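Local coordinates for cytosolic phospholipase A2 delta (Homo sapiens, PDB 5IZ5), which hydrolyses glycerophospholipids at the sn-2 position in a calcium-dependent manner, with a preference for linoleic acid at that position, at residues 36-40 and 134-138; 493-497 and 639-643. The protein carries 3 engineered substitutions. Numbering follows the deposited sequence.

Interaction 1 (36-40 and 134-138); sequences RNLRW and GEEEL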
loop_
_atom_site.group_PDB
_atom_site.type_symbol
_atom_site.label_atom_id
_atom_site.label_comp_id
_atom_site.label_asym_id
_atom_site.label_seq_id
_atom_site.Cartn_x
_atom_site.Cartn_y
_atom_site.Cartn_z
ATOM N N ARG B 36 4.104 -30.357 30.194
ATOM C CA ARG B 36 4.228 -31.815 30.172
ATOM C C ARG B 36 4.429 -32.352 28.759
ATOM O O ARG B 36 3.918 -31.787 27.789
ATOM C CB ARG B 36 2.974 -32.460 30.763
ATOM C CG ARG B 36 2.760 -32.212 32.247
ATOM C CD ARG B 36 1.411 -32.750 32.696
ATOM N NE ARG B 36 0.304 -32.025 32.068
ATOM C CZ ARG B 36 -0.268 -30.922 32.552
ATOM N NH1 ARG B 36 0.142 -30.382 33.696
ATOM N NH2 ARG B 36 -1.267 -30.353 31.883
ATOM N N ASN B 37 5.172 -33.453 28.666
ATOM C CA ASN B 37 5.357 -34.205 27.423
ATOM C C ASN B 37 6.119 -33.440 26.344
ATOM O O ASN B 37 5.828 -33.585 25.162
ATOM C CB ASN B 37 4.007 -34.686 26.869
ATOM C CG ASN B 37 3.126 -35.308 27.938
ATOM O OD1 ASN B 37 3.583 -36.129 28.728
ATOM N ND2 ASN B 37 1.857 -34.919 27.966
ATOM N N LEU B 38 7.095 -32.630 26.740
ATOM C CA LEU B 38 7.905 -31.903 25.762
ATOM C C LEU B 38 8.899 -32.847 25.076
ATOM O O LEU B 38 9.308 -33.850 25.643
ATOM C CB LEU B 38 8.663 -30.754 26.423
ATOM C CG LEU B 38 7.842 -29.668 27.123
ATOM C CD1 LEU B 38 8.779 -28.615 27.693
ATOM C CD2 LEU B 38 6.827 -29.024 26.186
ATOM N N ARG B 39 9.278 -32.498 23.852
ATOM C CA ARG B 39 10.185 -33.298 23.025
ATOM C C ARG B 39 11.642 -33.220 23.496
ATOM O O ARG B 39 12.116 -32.145 23.847
ATOM C CB ARG B 39 10.100 -32.794 21.585
ATOM C CG ARG B 39 8.678 -32.799 21.015
ATOM C CD ARG B 39 8.186 -34.199 20.685
ATOM N NE ARG B 39 8.993 -34.791 19.625
ATOM C CZ ARG B 39 8.975 -36.074 19.268
ATOM N NH1 ARG B 39 8.189 -36.953 19.887
ATOM N NH2 ARG B 39 9.759 -36.486 18.281
ATOM N N TRP B 40 12.350 -34.352 23.472
ATOM C CA TRP B 40 13.752 -34.419 23.913
ATOM C C TRP B 40 14.692 -33.733 22.916
ATOM O O TRP B 40 14.366 -33.597 21.736
ATOM C CB TRP B 40 14.189 -35.881 24.098
ATOM C CG TRP B 40 13.537 -36.610 25.252
ATOM C CD1 TRP B 40 12.316 -36.348 25.809
ATOM C CD2 TRP B 40 14.058 -37.747 25.955
ATOM N NE1 TRP B 40 12.055 -37.234 26.826
ATOM C CE2 TRP B 40 13.105 -38.105 26.936
ATOM C CE3 TRP B 40 15.241 -38.492 25.860
ATOM C CZ2 TRP B 40 13.299 -39.176 27.814
ATOM C CZ3 TRP B 40 15.432 -39.557 26.734
ATOM C CH2 TRP B 40 14.463 -39.887 27.699
ATOM N N GLY B 134 -1.939 -33.921 19.640
ATOM C CA GLY B 134 -0.712 -33.417 20.241
ATOM C C GLY B 134 -0.753 -33.588 21.738
ATOM O O GLY B 134 -1.759 -33.285 22.387
ATOM N N GLU B 135 0.356 -34.077 22.275
ATOM C CA GLU B 135 0.425 -34.567 23.633
ATOM C C GLU B 135 1.054 -33.522 24.553
ATOM O O GLU B 135 0.960 -33.645 25.758
ATOM C CB GLU B 135 1.211 -35.888 23.642
ATOM C CG GLU B 135 0.622 -36.940 22.711
ATOM C CD GLU B 135 1.334 -38.278 22.767
ATOM O OE1 GLU B 135 2.581 -38.297 22.832
ATOM O OE2 GLU B 135 0.642 -39.317 22.729
ATOM N N GLU B 136 1.640 -32.469 23.983
ATOM C CA GLU B 136 2.352 -31.446 24.763
ATOM C C GLU B 136 1.323 -30.518 25.439
ATOM O O GLU B 136 0.338 -30.136 24.813
ATOM C CB GLU B 136 3.318 -30.658 23.844
ATOM C CG GLU B 136 3.714 -31.380 22.551
ATOM C CD GLU B 136 5.075 -31.005 21.990
ATOM O OE1 GLU B 136 5.768 -30.137 22.576
ATOM O OE2 GLU B 136 5.457 -31.602 20.948
ATOM N N GLU B 137 1.522 -30.189 26.719
ATOM C CA GLU B 137 0.582 -29.321 27.452
ATOM C C GLU B 137 1.282 -28.267 28.301
ATOM O O GLU B 137 2.332 -28.539 28.878
ATOM C CB GLU B 137 -0.332 -30.151 28.358
ATOM C CG GLU B 137 -1.212 -31.136 27.608
ATOM C CD GLU B 137 -2.201 -31.867 28.500
ATOM O OE1 GLU B 137 -2.192 -31.662 29.735
ATOM O OE2 GLU B 137 -2.997 -32.657 27.956
ATOM N N LEU B 138 0.676 -27.079 28.382
ATOM C CA LEU B 138 1.184 -25.966 29.192
ATOM C C LEU B 138 0.085 -25.466 30.137
ATOM O O LEU B 138 -0.985 -25.051 29.684
ATOM C CB LEU B 138 1.626 -24.811 28.282
ATOM C CG LEU B 138 2.673 -23.780 28.750
ATOM C CD1 LEU B 138 2.381 -22.412 28.144
ATOM C CD2 LEU B 138 2.792 -23.648 30.260
#
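The shortest charged contact is the salt bridge between Arg-36 NH2 and Glu-137 OE1, 2.7 Å and nearly straight, with the carboxylate oxygen at the edge of the guanidinium and close to its plane; Arg-36 NE adds a weak bond to the same OE1 at 3.4 Å. The two residues also face each other as an antiparallel hydrogen-bonded pair: Arg-36 N donates to Glu-137 O (2.9 Å) and Glu-137 N to Arg-36 O (3.1 Å), so both side chains leave on one face of the sheet and their charged ends can meet. Just past this pair, Asn-37 adopts positive phi (66°), and its side chain turns toward the other segment, where ND2 donates to Glu-135 O at 2.7 Å. This side-chain bond lies just beyond the last backbone pair, where strand 21-36 ends and strand 137-146 has not yet begun. Between the two, Glu-136 CA makes a CA-H...O contact with Arg-36 O (3.4 Å). The carboxylate of Glu-136 reaches on toward the loop: OE2 lies 3.4 Å from Arg-39 CG, and OE1 3.9 Å from Leu-38 CD2. The contact joins the end of strand 21-36 to the start of strand 137-146 in one sheet of the C2 beta sandwich, near the predicted calcium-site residue Asp-98, whose side chain is about 7 Å from that of Arg-39. Arg-36 NH1 has further salt bridges to Glu-34 and Asp-139. Strand 124-129 supplies Thr-127 beside Arg-36 and Glu-137, while Leu-38 and Leu-138 pack inward on Ile-96 of strand 91-98 in the facing sheet.

Interaction 2 (493-497 and 639-643); sequences GFLKY and QLTPK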
loop_
_atom_site.group_PDB
_atom_site.type_symbol
_atom_site.label_atom_id
_atom_site.label_comp_id
_atom_site.label_asym_id
_atom_site.label_seq_id
_atom_site.Cartn_x
_atom_site.Cartn_y
_atom_site.Cartn_z
ATOM N N GLY B 493 -3.117 5.802 1.554
ATOM C CA GLY B 493 -3.478 4.950 2.673
ATOM C C GLY B 493 -4.252 3.690 2.376
ATOM O O GLY B 493 -4.542 3.366 1.225
ATOM N N PHE B 494 -4.572 2.989 3.459
ATOM C CA PHE B 494 -5.208 1.695 3.416
ATOM C C PHE B 494 -6.701 1.857 3.547
ATOM O O PHE B 494 -7.174 2.377 4.556
ATOM C CB PHE B 494 -4.729 0.828 4.594
ATOM C CG PHE B 494 -3.337 0.318 4.455
ATOM C CD1 PHE B 494 -3.115 -1.002 4.093
ATOM C CD2 PHE B 494 -2.239 1.133 4.735
ATOM C CE1 PHE B 494 -1.832 -1.491 3.982
ATOM C CE2 PHE B 494 -0.951 0.647 4.622
ATOM C CZ PHE B 494 -0.751 -0.670 4.243
ATOM N N LEU B 495 -7.438 1.369 2.552
ATOM C CA LEU B 495 -8.897 1.347 2.619
ATOM C C LEU B 495 -9.391 0.481 3.802
ATOM O O LEU B 495 -10.291 0.866 4.534
ATOM C CB LEU B 495 -9.482 0.855 1.285
ATOM C CG LEU B 495 -9.190 1.709 0.039
ATOM C CD1 LEU B 495 -9.690 1.023 -1.232
ATOM C CD2 LEU B 495 -9.788 3.103 0.160
ATOM N N LYS B 496 -8.763 -0.668 4.017
ATOM C CA LYS B 496 -9.156 -1.581 5.100
ATOM C C LYS B 496 -9.015 -0.980 6.519
ATOM O O LYS B 496 -9.862 -1.216 7.389
ATOM C CB LYS B 496 -8.325 -2.869 5.008
ATOM C CG LYS B 496 -8.695 -3.998 5.974
ATOM C CD LYS B 496 -7.466 -4.832 6.366
ATOM C CE LYS B 496 -7.091 -5.865 5.335
ATOM N NZ LYS B 496 -6.190 -6.880 5.940
ATOM N N TYR B 497 -7.960 -0.205 6.756
ATOM C CA TYR B 497 -7.654 0.289 8.112
ATOM C C TYR B 497 -8.099 1.739 8.356
ATOM O O TYR B 497 -8.014 2.246 9.491
ATOM C CB TYR B 497 -6.156 0.175 8.400
ATOM C CG TYR B 497 -5.574 -1.218 8.307
ATOM C CD1 TYR B 497 -5.865 -2.183 9.257
ATOM C CD2 TYR B 497 -4.703 -1.553 7.289
ATOM C CE1 TYR B 497 -5.324 -3.460 9.171
ATOM C CE2 TYR B 497 -4.149 -2.814 7.195
ATOM C CZ TYR B 497 -4.462 -3.767 8.140
ATOM O OH TYR B 497 -3.916 -5.024 8.053
ATOM N N GLN B 639 -1.035 -10.730 13.547
ATOM C CA GLN B 639 -0.412 -10.929 12.232
ATOM C C GLN B 639 -0.831 -9.894 11.178
ATOM O O GLN B 639 -0.546 -10.080 9.998
ATOM C CB GLN B 639 -0.732 -12.327 11.696
ATOM C CG GLN B 639 -0.668 -13.433 12.742
ATOM C CD GLN B 639 -0.862 -14.818 12.139
ATOM O OE1 GLN B 639 -1.869 -15.084 11.473
ATOM N NE2 GLN B 639 0.101 -15.709 12.371
ATOM N N LEU B 640 -1.492 -8.813 11.588
ATOM C CA LEU B 640 -1.906 -7.776 10.632
ATOM C C LEU B 640 -0.803 -6.752 10.357
ATOM O O LEU B 640 0.244 -6.782 10.991
ATOM C CB LEU B 640 -3.194 -7.097 11.110
ATOM C CG LEU B 640 -4.451 -7.976 11.068
ATOM C CD1 LEU B 640 -5.694 -7.153 11.355
ATOM C CD2 LEU B 640 -4.605 -8.687 9.731
ATOM N N THR B 641 -1.052 -5.840 9.415
ATOM C CA THR B 641 -0.016 -4.920 8.926
ATOM C C THR B 641 0.516 -3.864 9.925
ATOM O O THR B 641 1.691 -3.479 9.828
ATOM C CB THR B 641 -0.483 -4.217 7.621
ATOM O OG1 THR B 641 -0.724 -5.204 6.611
ATOM C CG2 THR B 641 0.548 -3.227 7.091
ATOM N N PRO B 642 -0.323 -3.385 10.869
ATOM C CA PRO B 642 0.141 -2.314 11.758
ATOM C C PRO B 642 1.465 -2.605 12.461
ATOM O O PRO B 642 2.266 -1.695 12.641
ATOM C CB PRO B 642 -1.001 -2.192 12.770
ATOM C CG PRO B 642 -2.204 -2.541 11.975
ATOM C CD PRO B 642 -1.750 -3.678 11.095
ATOM N N LYS B 643 1.707 -3.862 12.812
ATOM C CA LYS B 643 2.932 -4.227 13.508
ATOM C C LYS B 643 4.174 -4.373 12.620
ATOM O O LYS B 643 5.267 -4.553 13.149
ATOM C CB LYS B 643 2.689 -5.416 14.446
ATOM C CG LYS B 643 3.533 -6.665 14.304
ATOM C CD LYS B 643 2.998 -7.624 13.257
ATOM C CE LYS B 643 3.930 -8.814 13.100
ATOM N NZ LYS B 643 3.505 -9.699 11.982
#
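Leu-640 opens the contact from segment 639-643, its CA-to-CB bond pointing toward segment 493-497: CB lies 3.8 Å from Tyr-497 OH, and CD1 approaches the Tyr-497 ring at its edge, 4.3 Å from CE1. Lys-496 NZ comes within 4.5 Å of Leu-640 CD2, but its charge is taken up by salt bridges to Glu-483 and Asp-634. At Thr-641 the backbone joins in, N donating to Tyr-497 OH at 3.3 Å, the one hydrogen bond between the segments. Glu-483 of strand 482-487 gathers the polar groups here, hydrogen-bonding both Tyr-497 OH and Thr-641 OG1. Segment 493-497 forms the turn of a beta hairpin: strand 492-494 ends at Phe-494, residues 495-497 turn with helical backbone angles, and strand 499-501 returns antiparallel in the mixed sheet of the catalytic domain, so that Phe-494, Lys-496 and Tyr-497 all point toward the loop 639-643. Thr-641 CG2 meets Phe-494 CZ at 4.0 Å, and Phe-494 is backed by Val-485 and Leu-647. Pro-642 follows with an apolar contact of its CD, 4.0 Å from Tyr-497 CZ, while its backbone is hydrogen-bonded to Gly-612.

In the fold
Interaction 1 closes before interaction 2 opens along the chain, and the two do not touch: their centres are 35 Å apart and their nearest atoms about 17 Å. They share no sheet. Interaction 1 is a surface contact in the N-terminal C2 domain, which associates with lipid membranes upon calcium binding; interaction 2 is buried in the catalytic domain, where a loop after helix 631-634 meets the turn between strands 492-494 and 499-501. The sheet of interaction 1 nevertheless runs on toward interaction 2: strand 21-36 pairs with 152-156, which pairs with 160-172, and Asn-157, between the latter two, hydrogen-bonds the backbone O of Tyr-497. The sheet holding interaction 1 thus continues into strands that reach the catalytic domain.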